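Local coordinates for N-acetylcysteine deacetylase (Bacillus subtilis, PDB 1YSJ), which probably deacetylates N-acetylcysteine to cysteine and acetate as a dinuclear-metal hydrolase of the peptidase M20 family, in the breakdown of S-(2-succino)cysteine, at residues Ile98-Ile103 with Thr118-Gly123; Glu43-Ser48 with Phe111-Asp116. The protein carries 1 engineered substitution. All blocks are in the same frame, centred on the assembly; numbering follows the deposited sequence.

Both contacts involve the long irregular connection between strand 91-97 and helix 124-139, and their segments alternate along the chain. Interaction 1 folds the two ends of this connection onto each other beside the nickel ions. It is largely buried and relies on backbone hydrogen bonds, methyl groups and a metal-binding thiolate. Interaction 2 lies farther from the centre of the chain, where the middle of the connection meets the end of helix 28-43. Partly exposed, it adds a salt bridge between long charged side chains. Their centres are about 7 Å apart, and two probable hydrogen bonds join them: Ser48 to Asp99, and Ser113 to the carbonyl of Thr118.

Interaction 1: Ile98-Ile103 with Thr118-Gly123; sequences IDALPI and TMHACG. With NI (nickel (II) ion), chain C; NI (nickel (II) ion), chain D.
Leu101 and Met119 pair through two backbone hydrogen bonds, Leu101 N to Met119 O and Met119 N to Leu101 O, each 2.9 Å, forming a single antiparallel bridge. Packed tightly beside it, the methyl of Ala100 sits over the centre of the His120 ring, with CB 3.7 Å from the centroid in a CH-pi contact; a small residue suits this place, since Pro45 presses on it too. The fit is looser where Leu101 CD1 meets CB of Cys122 and CD1 of partly exposed Ile103 meets CB of Ala121, both at 4.2 Å. Met119, modelled as selenomethionine, bends CE against CG2 of Ile103, at a spacing too short to be taken literally. At the other end Ile98 O lies at the His120 ring edge, 3.5 Å from CE1, and a water supplements this by linking Ile98 O with His120 NE2. Cys122 SG bridges both nickel ions, at 2.5 and 2.6 Å, a thiolate sulfur having lone pairs enough for two metals. Asp99, also bonded to Ser48, accepts a hydrogen bond from ND1 of the nickel ligand His124. The paired loop ends thus place Cys122 and second-shell Asp99 beside the ions, in the dinuclear site of this M20-family enzyme.

Interaction 2: Glu43-Ser48 with Phe111-Asp116; sequences EHPELS and FASKVD
Glu43, the last residue of helix 28-43, offers its backbone O to the backbone N of Lys114 in an almost straight hydrogen bond (2.8 Å, 176° at the hydrogen), while CA of Ser113 makes a longer C-H...O contact with the same oxygen. Side chains then extend the grip outward. With CG anti to the backbone N (chi1 -159°), the extended Glu43 chain runs alongside that of Lys114, pointing the same way, and the two CG atoms lie 3.7 Å apart. Lys114 bends near its end and brings NZ within 2.7 Å of Glu43 OE1, a salt bridge that meets the carboxylate on its anti side and 32° out of its plane. Long chains suit this partly exposed place, where methylene groups pack and the charges can pair near solvent. Were Glu43 an alanine, the Lys114 ammonium would probably lose this mate and its chain be freer to swing. Pro45, itself buried, lies against Ser113, CG 3.3 Å from OG, and its CD meets CG2 of the exposed Val115 at 4.2 Å. Phe111 directs its ring back to helix 28-43, where it meets His42. The chemistry implies that the loop is held to the end of helix 28-43 by a cationic residue, perhaps also favoured by the negative end of the helix dipole, that pairs by backbone and side chain with one helix-terminal glutamate.

Interaction 1: Ile98-Ile103 with Thr118-Gly123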
loop_
_atom_site.group_PDB
_atom_site.type_symbol
_atom_site.label_atom_id
_atom_site.label_comp_id
_atom_site.label_asym_id
_atom_site.label_seq_id
_atom_site.Cartn_x
_atom_site.Cartn_y
_atom_site.Cartn_z
ATOM N N ILE A 98 -5.608 -32.012 -14.161
ATOM C CA ILE A 98 -4.958 -32.983 -13.261
ATOM C C ILE A 98 -4.237 -32.410 -12.022
ATOM O O ILE A 98 -3.719 -33.174 -11.207
ATOM C CB ILE A 98 -3.994 -33.938 -14.043
ATOM C CG1 ILE A 98 -2.757 -33.188 -14.570
ATOM C CG2 ILE A 98 -4.738 -34.642 -15.173
ATOM C CD1 ILE A 98 -1.652 -34.100 -15.112
ATOM N N ASP A 99 -4.200 -31.083 -11.887
ATOM C CA ASP A 99 -3.438 -30.428 -10.809
ATOM C C ASP A 99 -4.242 -30.144 -9.528
ATOM O O ASP A 99 -5.447 -29.916 -9.576
ATOM C CB ASP A 99 -2.766 -29.142 -11.317
ATOM C CG ASP A 99 -3.766 -28.089 -11.797
ATOM O OD1 ASP A 99 -4.876 -28.441 -12.264
ATOM O OD2 ASP A 99 -3.421 -26.890 -11.722
ATOM N N ALA A 100 -3.549 -30.161 -8.389
ATOM C CA ALA A 100 -4.145 -29.873 -7.083
ATOM C C ALA A 100 -3.768 -28.469 -6.579
ATOM O O ALA A 100 -3.275 -27.637 -7.348
ATOM C CB ALA A 100 -3.735 -30.930 -6.085
ATOM N N LEU A 101 -3.985 -28.220 -5.287
ATOM C CA LEU A 101 -3.832 -26.878 -4.711
ATOM C C LEU A 101 -2.982 -26.826 -3.442
ATOM O O LEU A 101 -2.958 -27.790 -2.679
ATOM C CB LEU A 101 -5.207 -26.266 -4.435
ATOM C CG LEU A 101 -5.961 -25.745 -5.660
ATOM C CD1 LEU A 101 -7.453 -25.722 -5.378
ATOM C CD2 LEU A 101 -5.451 -24.366 -6.102
ATOM N N PRO A 102 -2.286 -25.689 -3.212
ATOM C CA PRO A 102 -1.474 -25.504 -2.002
ATOM C C PRO A 102 -2.332 -25.212 -0.766
ATOM O O PRO A 102 -2.193 -24.158 -0.136
ATOM C CB PRO A 102 -0.601 -24.295 -2.353
ATOM C CG PRO A 102 -1.453 -23.492 -3.287
ATOM C CD PRO A 102 -2.213 -24.511 -4.103
ATOM N N ILE A 103 -3.211 -26.150 -0.426
ATOM C CA ILE A 103 -4.082 -26.008 0.731
ATOM C C ILE A 103 -3.998 -27.280 1.576
ATOM O O ILE A 103 -3.933 -28.382 1.032
ATOM C CB ILE A 103 -5.556 -25.756 0.308
ATOM C CG1 ILE A 103 -5.652 -24.644 -0.742
ATOM C CG2 ILE A 103 -6.417 -25.420 1.527
ATOM C CD1 ILE A 103 -6.940 -24.647 -1.541
ATOM N N THR A 118 -0.944 -29.766 0.593
ATOM C CA THR A 118 -1.438 -29.970 -0.766
ATOM C C THR A 118 -2.735 -30.781 -0.733
ATOM O O THR A 118 -2.870 -31.723 0.052
ATOM C CB THR A 118 -0.377 -30.645 -1.671
ATOM O OG1 THR A 118 0.839 -29.891 -1.618
ATOM C CG2 THR A 118 -0.838 -30.700 -3.130
HETATM N N MSE A 119 -3.692 -30.394 -1.574
HETATM C CA MSE A 119 -4.997 -31.048 -1.621
HETATM C C MSE A 119 -5.709 -30.840 -2.947
HETATM O O MSE A 119 -5.667 -29.752 -3.518
HETATM C CB MSE A 119 -5.898 -30.553 -0.485
HETATM C CG MSE A 119 -7.363 -30.928 -0.649
HETATM SE SE MSE A 119 -8.579 -30.108 0.631
HETATM C CE MSE A 119 -7.631 -28.481 0.947
ATOM N N HIS A 120 -6.379 -31.892 -3.409
ATOM C CA HIS A 120 -7.313 -31.802 -4.521
ATOM C C HIS A 120 -8.634 -31.190 -4.051
ATOM O O HIS A 120 -9.651 -31.880 -3.949
ATOM C CB HIS A 120 -7.535 -33.189 -5.146
ATOM C CG HIS A 120 -6.582 -33.508 -6.255
ATOM N ND1 HIS A 120 -6.568 -32.813 -7.446
ATOM C CD2 HIS A 120 -5.616 -34.451 -6.359
ATOM C CE1 HIS A 120 -5.628 -33.308 -8.232
ATOM N NE2 HIS A 120 -5.034 -34.301 -7.595
ATOM N N ALA A 121 -8.606 -29.887 -3.773
ATOM C CA ALA A 121 -9.756 -29.168 -3.219
ATOM C C ALA A 121 -10.697 -28.619 -4.295
ATOM O O ALA A 121 -11.622 -27.864 -3.998
ATOM C CB ALA A 121 -9.279 -28.041 -2.299
ATOM N N CYS A 122 -10.461 -29.006 -5.541
ATOM C CA CYS A 122 -11.293 -28.560 -6.653
ATOM C C CYS A 122 -11.860 -29.739 -7.459
ATOM O O CYS A 122 -12.498 -29.541 -8.488
ATOM C CB CYS A 122 -10.501 -27.604 -7.550
ATOM S SG CYS A 122 -11.521 -26.397 -8.442
ATOM N N GLY A 123 -11.620 -30.961 -6.979
ATOM C CA GLY A 123 -12.176 -32.175 -7.594
ATOM C C GLY A 123 -11.539 -32.628 -8.904
ATOM O O GLY A 123 -12.145 -33.391 -9.652
HETATM NI NI NI C . -11.097 -26.765 -10.918
HETATM NI NI NI D . -9.819 -24.498 -8.819
HETATM O O HOH W 1 -2.342 -34.090 -8.889
HETATM O O HOH W 2 -10.655 -24.944 -11.107
HETATM O O HOH W 3 -10.771 -26.693 -13.168
HETATM O O HOH W 4 -11.246 -22.802 -9.569
#

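Interaction 2: Glu43-Ser48 with Phe111-Asp116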
loop_
_atom_site.group_PDB
_atom_site.type_symbol
_atom_site.label_atom_id
_atom_site.label_comp_id
_atom_site.label_asym_id
_atom_site.label_seq_id
_atom_site.Cartn_x
_atom_site.Cartn_y
_atom_site.Cartn_z
ATOM N N GLU A 43 -5.227 -38.859 -2.683
ATOM C CA GLU A 43 -4.278 -39.196 -1.633
ATOM C C GLU A 43 -2.872 -38.683 -1.927
ATOM O O GLU A 43 -2.121 -38.367 -1.005
ATOM C CB GLU A 43 -4.236 -40.711 -1.485
ATOM C CG GLU A 43 -3.720 -41.216 -0.166
ATOM C CD GLU A 43 -3.984 -42.696 0.007
ATOM O OE1 GLU A 43 -3.320 -43.313 0.865
ATOM O OE2 GLU A 43 -4.853 -43.239 -0.719
ATOM N N HIS A 44 -2.517 -38.620 -3.209
ATOM C CA HIS A 44 -1.201 -38.160 -3.637
ATOM C C HIS A 44 -1.319 -36.965 -4.599
ATOM O O HIS A 44 -1.002 -37.080 -5.788
ATOM C CB HIS A 44 -0.419 -39.309 -4.281
ATOM C CG HIS A 44 -0.329 -40.534 -3.422
ATOM N ND1 HIS A 44 0.416 -40.577 -2.262
ATOM C CD2 HIS A 44 -0.894 -41.757 -3.553
ATOM C CE1 HIS A 44 0.308 -41.776 -1.718
ATOM N NE2 HIS A 44 -0.480 -42.511 -2.482
ATOM N N PRO A 45 -1.775 -35.806 -4.084
ATOM C CA PRO A 45 -1.993 -34.670 -4.965
ATOM C C PRO A 45 -0.691 -33.956 -5.331
ATOM O O PRO A 45 0.255 -33.945 -4.542
ATOM C CB PRO A 45 -2.890 -33.756 -4.128
ATOM C CG PRO A 45 -2.518 -34.038 -2.744
ATOM C CD PRO A 45 -2.104 -35.481 -2.682
ATOM N N GLU A 46 -0.661 -33.366 -6.520
ATOM C CA GLU A 46 0.504 -32.623 -6.984
ATOM C C GLU A 46 0.099 -31.235 -7.478
ATOM O O GLU A 46 -1.008 -31.043 -7.978
ATOM C CB GLU A 46 1.249 -33.414 -8.078
ATOM C CG GLU A 46 1.928 -34.700 -7.571
ATOM C CD GLU A 46 2.444 -35.599 -8.690
ATOM O OE1 GLU A 46 1.620 -36.031 -9.523
ATOM O OE2 GLU A 46 3.666 -35.892 -8.729
ATOM N N LEU A 47 1.004 -30.274 -7.331
ATOM C CA LEU A 47 0.750 -28.886 -7.733
ATOM C C LEU A 47 0.941 -28.668 -9.239
ATOM O O LEU A 47 1.528 -29.508 -9.910
ATOM C CB LEU A 47 1.625 -27.924 -6.913
ATOM C CG LEU A 47 1.413 -27.975 -5.391
ATOM C CD1 LEU A 47 2.461 -27.183 -4.629
ATOM C CD2 LEU A 47 0.024 -27.483 -5.028
ATOM N N SER A 48 0.419 -27.551 -9.749
ATOM C CA SER A 48 0.555 -27.144 -11.161
ATOM C C SER A 48 1.971 -27.317 -11.706
ATOM O O SER A 48 2.929 -26.828 -11.105
ATOM C CB SER A 48 0.128 -25.678 -11.340
ATOM O OG SER A 48 -1.257 -25.492 -11.086
ATOM N N PHE A 111 -8.706 -41.497 2.783
ATOM C CA PHE A 111 -7.865 -41.339 1.602
ATOM C C PHE A 111 -7.450 -39.880 1.395
ATOM O O PHE A 111 -7.132 -39.467 0.275
ATOM C CB PHE A 111 -8.593 -41.876 0.362
ATOM C CG PHE A 111 -9.956 -41.272 0.147
ATOM C CD1 PHE A 111 -10.109 -40.116 -0.617
ATOM C CD2 PHE A 111 -11.089 -41.859 0.705
ATOM C CE1 PHE A 111 -11.368 -39.553 -0.816
ATOM C CE2 PHE A 111 -12.350 -41.305 0.510
ATOM C CZ PHE A 111 -12.489 -40.150 -0.254
ATOM N N ALA A 112 -7.452 -39.106 2.479
ATOM C CA ALA A 112 -7.050 -37.703 2.434
ATOM C C ALA A 112 -5.586 -37.569 2.032
ATOM O O ALA A 112 -4.785 -38.481 2.261
ATOM C CB ALA A 112 -7.293 -37.037 3.779
ATOM N N SER A 113 -5.246 -36.431 1.428
ATOM C CA SER A 113 -3.876 -36.152 1.009
ATOM C C SER A 113 -2.867 -36.585 2.063
ATOM O O SER A 113 -2.985 -36.228 3.242
ATOM C CB SER A 113 -3.698 -34.665 0.710
ATOM O OG SER A 113 -2.331 -34.342 0.537
ATOM N N LYS A 114 -1.888 -37.368 1.623
ATOM C CA LYS A 114 -0.761 -37.756 2.463
ATOM C C LYS A 114 0.369 -36.730 2.335
ATOM O O LYS A 114 1.414 -36.861 2.977
ATOM C CB LYS A 114 -0.287 -39.169 2.106
ATOM C CG LYS A 114 -1.283 -40.249 2.506
ATOM C CD LYS A 114 -0.744 -41.657 2.277
ATOM C CE LYS A 114 -1.209 -42.617 3.379
ATOM N NZ LYS A 114 -2.691 -42.831 3.418
ATOM N N VAL A 115 0.136 -35.712 1.509
ATOM C CA VAL A 115 1.046 -34.584 1.353
ATOM C C VAL A 115 0.464 -33.348 2.053
ATOM O O VAL A 115 -0.447 -32.699 1.532
ATOM C CB VAL A 115 1.294 -34.262 -0.146
ATOM C CG1 VAL A 115 2.369 -33.180 -0.301
ATOM C CG2 VAL A 115 1.659 -35.534 -0.928
ATOM N N ASP A 116 0.991 -33.037 3.236
ATOM C CA ASP A 116 0.536 -31.893 4.030
ATOM C C ASP A 116 0.712 -30.565 3.291
ATOM O O ASP A 116 1.792 -30.263 2.780
ATOM C CB ASP A 116 1.270 -31.844 5.376
ATOM C CG ASP A 116 0.895 -33.001 6.309
ATOM O OD1 ASP A 116 1.596 -33.175 7.327
ATOM O OD2 ASP A 116 -0.089 -33.732 6.042
#